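Local coordinates for protein nicotinamide riboside transporter PnuC (Neisseria mucosa ATCC 25996, PDB 4QTN) that binds nicotinamide riboside, a form of vitamin B3, and probably carries it across the inner membrane as a homotrimer of helical membrane subunits, at residues S73-V78 with Y85-L90. Numbering follows the deposited sequence.
Sequences SLYAYV and YGEMML
The phenol of Tyr-75 reaches from helix 64-80 to the carboxylate of Glu-87 on helix 85-107, its OH giving a hydrogen bond of 2.7 Å to Glu-87 OE1. A tyrosine suits this place because its side chain is long enough to span the gap; the ring packs against Leu-210 and Met-213 while its hydroxyl serves polar partners. Its CG lies opposite the backbone N (chi1 174°), which carries the ring across the gap toward helix 85-107. The carboxylate receives the hydroxyl on its anti side, 20° out of its own plane, and stands almost upright to the ring, the two planes 89° apart. The chain of Glu-87 bends at chi2, and its CB rests 3.7 Å from Tyr-75 CE2, raised to one side of the ring plane. Such a buried acid needs partners: Thr-163 adds a weak hydrogen bond to OE2, while Trp-196 NE1 bonds to the tyrosine hydroxyl, and both should help keep the pair in place. Thr-192 touches both side chains.

Ala-76 marks the close approach of the backbones, its CA 4.5 Å from that of Met-88; a lone methyl adds so little bulk that the helices can come this near. Met-88, a selenomethionine, sets CB 3.6 Å from Ala-76 O. Beyond it the packing slackens: Tyr-77 and Met-89 point away from the partner helix, and Tyr-77 and Tyr-85 are exposed. The Tyr-75 side chain lies about 7 Å from the bound nicotinamide riboside. Two consecutive transmembrane helices joined by a short turn thus form a helical hairpin, its polar bridge buried beside the pocket.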
ATOM      1  N   SER C  73      14.232  14.476  17.816  1.00123.52           N
ATOM      2  CA  SER C  73      14.275  14.873  19.226  1.00124.26           C
ATOM      3  C   SER C  73      12.863  15.017  19.728  1.00122.42           C
ATOM      4  O   SER C  73      12.406  14.244  20.581  1.00118.73           O
ATOM      5  CB  SER C  73      15.024  16.197  19.385  1.00123.61           C
ATOM      6  OG  SER C  73      16.320  16.114  18.828  1.00120.85           O
ATOM      7  N   LEU C  74      12.157  15.988  19.161  1.00120.36           N
ATOM      8  CA  LEU C  74      10.746  16.142  19.404  1.00122.78           C
ATOM      9  C   LEU C  74      10.029  14.784  19.410  1.00119.68           C
ATOM     10  O   LEU C  74       9.455  14.381  20.432  1.00116.68           O
ATOM     11  CB  LEU C  74      10.130  17.090  18.371  1.00122.25           C
ATOM     12  CG  LEU C  74      10.697  18.522  18.363  1.00126.91           C
ATOM     13  CD1 LEU C  74       9.973  19.391  17.346  1.00125.27           C
ATOM     14  CD2 LEU C  74      10.636  19.152  19.746  1.00131.06           C
ATOM     15  N   TYR C  75      10.095  14.070  18.283  1.00116.57           N
ATOM     16  CA  TYR C  75       9.418  12.775  18.154  1.00116.92           C
ATOM     17  C   TYR C  75       9.767  11.873  19.322  1.00126.15           C
ATOM     18  O   TYR C  75       8.906  11.158  19.842  1.00127.36           O
ATOM     19  CB  TYR C  75       9.762  12.100  16.820  1.00114.69           C
ATOM     20  CG  TYR C  75       9.226  10.676  16.652  1.00116.53           C
ATOM     21  CD1 TYR C  75       7.970  10.438  16.096  1.00118.36           C
ATOM     22  CD2 TYR C  75      10.001   9.576  17.003  1.00119.71           C
ATOM     23  CE1 TYR C  75       7.491   9.140  15.929  1.00118.92           C
ATOM     24  CE2 TYR C  75       9.527   8.280  16.847  1.00120.37           C
ATOM     25  CZ  TYR C  75       8.280   8.070  16.308  1.00118.66           C
ATOM     26  OH  TYR C  75       7.822   6.792  16.159  1.00122.20           O
ATOM     27  N   ALA C  76      11.023  11.927  19.761  1.00133.28           N
ATOM     28  CA  ALA C  76      11.464  11.085  20.873  1.00144.22           C
ATOM     29  C   ALA C  76      10.650  11.387  22.124  1.00145.22           C
ATOM     30  O   ALA C  76      10.204  10.477  22.827  1.00143.83           O
ATOM     31  CB  ALA C  76      12.954  11.268  21.135  1.00153.48           C
ATOM     32  N   TYR C  77      10.438  12.673  22.379  1.00142.38           N
ATOM     33  CA  TYR C  77       9.636  13.111  23.508  1.00146.18           C
ATOM     34  C   TYR C  77       8.188  12.642  23.320  1.00140.17           C
ATOM     35  O   TYR C  77       7.655  11.887  24.140  1.00138.93           O
ATOM     36  CB  TYR C  77       9.721  14.639  23.633  1.00148.92           C
ATOM     37  CG  TYR C  77       8.857  15.250  24.705  1.00151.90           C
ATOM     38  CD1 TYR C  77       9.282  15.299  26.019  1.00161.08           C
ATOM     39  CD2 TYR C  77       7.631  15.825  24.388  1.00150.30           C
ATOM     40  CE1 TYR C  77       8.498  15.877  27.001  1.00172.84           C
ATOM     41  CE2 TYR C  77       6.838  16.404  25.356  1.00158.95           C
ATOM     42  CZ  TYR C  77       7.271  16.430  26.661  1.00171.16           C
ATOM     43  OH  TYR C  77       6.482  17.016  27.631  1.00183.19           O
ATOM     44  N   VAL C  78       7.597  13.027  22.192  1.00132.83           N
ATOM     45  CA  VAL C  78       6.201  12.727  21.891  1.00131.19           C
ATOM     46  C   VAL C  78       5.904  11.222  21.887  1.00132.65           C
ATOM     47  O   VAL C  78       4.804  10.815  22.237  1.00138.12           O
ATOM     48  CB  VAL C  78       5.760  13.358  20.542  1.00129.69           C
ATOM     49  CG1 VAL C  78       4.320  12.981  20.200  1.00129.08           C
ATOM     50  CG2 VAL C  78       5.929  14.875  20.575  1.00127.69           C
ATOM     51  N   TYR C  85       7.787   3.067  24.020  1.00143.43           N
ATOM     52  CA  TYR C  85       9.137   3.064  24.588  1.00153.98           C
ATOM     53  C   TYR C  85      10.210   2.610  23.593  1.00156.64           C
ATOM     54  O   TYR C  85      11.361   3.016  23.696  1.00158.44           O
ATOM     55  CB  TYR C  85       9.186   2.226  25.878  1.00162.32           C
ATOM     56  CG  TYR C  85       8.161   2.651  26.910  1.00166.27           C
ATOM     57  CD1 TYR C  85       8.208   3.927  27.493  1.00165.66           C
ATOM     58  CD2 TYR C  85       7.133   1.787  27.300  1.00171.33           C
ATOM     59  CE1 TYR C  85       7.260   4.327  28.426  1.00168.47           C
ATOM     60  CE2 TYR C  85       6.181   2.178  28.233  1.00175.52           C
ATOM     61  CZ  TYR C  85       6.249   3.444  28.794  1.00173.78           C
ATOM     62  OH  TYR C  85       5.310   3.828  29.720  1.00180.58           O
ATOM     63  N   GLY C  86       9.815   1.782  22.624  1.00157.95           N
ATOM     64  CA  GLY C  86      10.706   1.386  21.537  1.00160.17           C
ATOM     65  C   GLY C  86      11.187   2.577  20.723  1.00159.03           C
ATOM     66  O   GLY C  86      12.386   2.715  20.445  1.00163.41           O
ATOM     67  N   GLU C  87      10.256   3.455  20.360  1.00152.62           N
ATOM     68  CA  GLU C  87      10.574   4.595  19.506  1.00151.10           C
ATOM     69  C   GLU C  87      11.339   5.675  20.251  1.00151.32           C
ATOM     70  O   GLU C  87      12.109   6.407  19.653  1.00156.67           O
ATOM     71  CB  GLU C  87       9.309   5.171  18.857  1.00145.46           C
ATOM     72  CG  GLU C  87       8.512   4.146  18.051  1.00151.63           C
ATOM     73  CD  GLU C  87       9.195   3.752  16.745  1.00164.42           C
ATOM     74  OE1 GLU C  87       9.393   4.641  15.895  1.00172.96           O
ATOM     75  OE2 GLU C  87       9.518   2.547  16.562  1.00166.87           O
HETATM   76  N   MSE C  88      11.173   5.732  21.566  1.00166.96           N
HETATM   77  CA  MSE C  88      11.734   6.836  22.351  1.00172.10           C
HETATM   78  C   MSE C  88      13.225   6.694  22.617  1.00167.37           C
HETATM   79  O   MSE C  88      13.966   7.678  22.530  1.00165.74           O
HETATM   80  CB  MSE C  88      10.907   7.082  23.619  1.00185.35           C
HETATM   81  CG  MSE C  88      11.276   6.162  24.778  1.00194.31           C
HETATM   82 SE   MSE C  88      11.469   7.240  26.414  1.00204.81          SE
HETATM   83  CE  MSE C  88      12.977   8.393  25.856  1.00188.61           C
HETATM   84  N   MSE C  89      13.672   5.476  22.935  1.00163.80           N
HETATM   85  CA  MSE C  89      15.098   5.224  23.188  1.00159.72           C
HETATM   86  C   MSE C  89      15.855   5.225  21.886  1.00149.38           C
HETATM   87  O   MSE C  89      17.021   5.632  21.833  1.00144.52           O
HETATM   88  CB  MSE C  89      15.324   3.919  23.962  1.00169.71           C
HETATM   89  CG  MSE C  89      14.559   2.736  23.372  1.00180.94           C
HETATM   90 SE   MSE C  89      15.038   1.066  24.314  1.00208.37          SE
HETATM   91  CE  MSE C  89      13.405   0.844  25.405  1.00210.16           C
ATOM     92  N   LEU C  90      15.181   4.796  20.814  1.00143.98           N
ATOM     93  CA  LEU C  90      15.786   4.730  19.474  1.00133.44           C
ATOM     94  C   LEU C  90      16.166   6.116  18.947  1.00131.69           C
ATOM     95  O   LEU C  90      17.318   6.342  18.577  1.00132.49           O
ATOM     96  CB  LEU C  90      14.841   4.032  18.488  1.00126.92           C
ATOM     97  CG  LEU C  90      15.390   3.352  17.221  1.00120.26           C
ATOM     98  CD1 LEU C  90      14.327   3.368  16.136  1.00118.15           C
ATOM     99  CD2 LEU C  90      16.675   3.980  16.705  1.00112.88           C
TER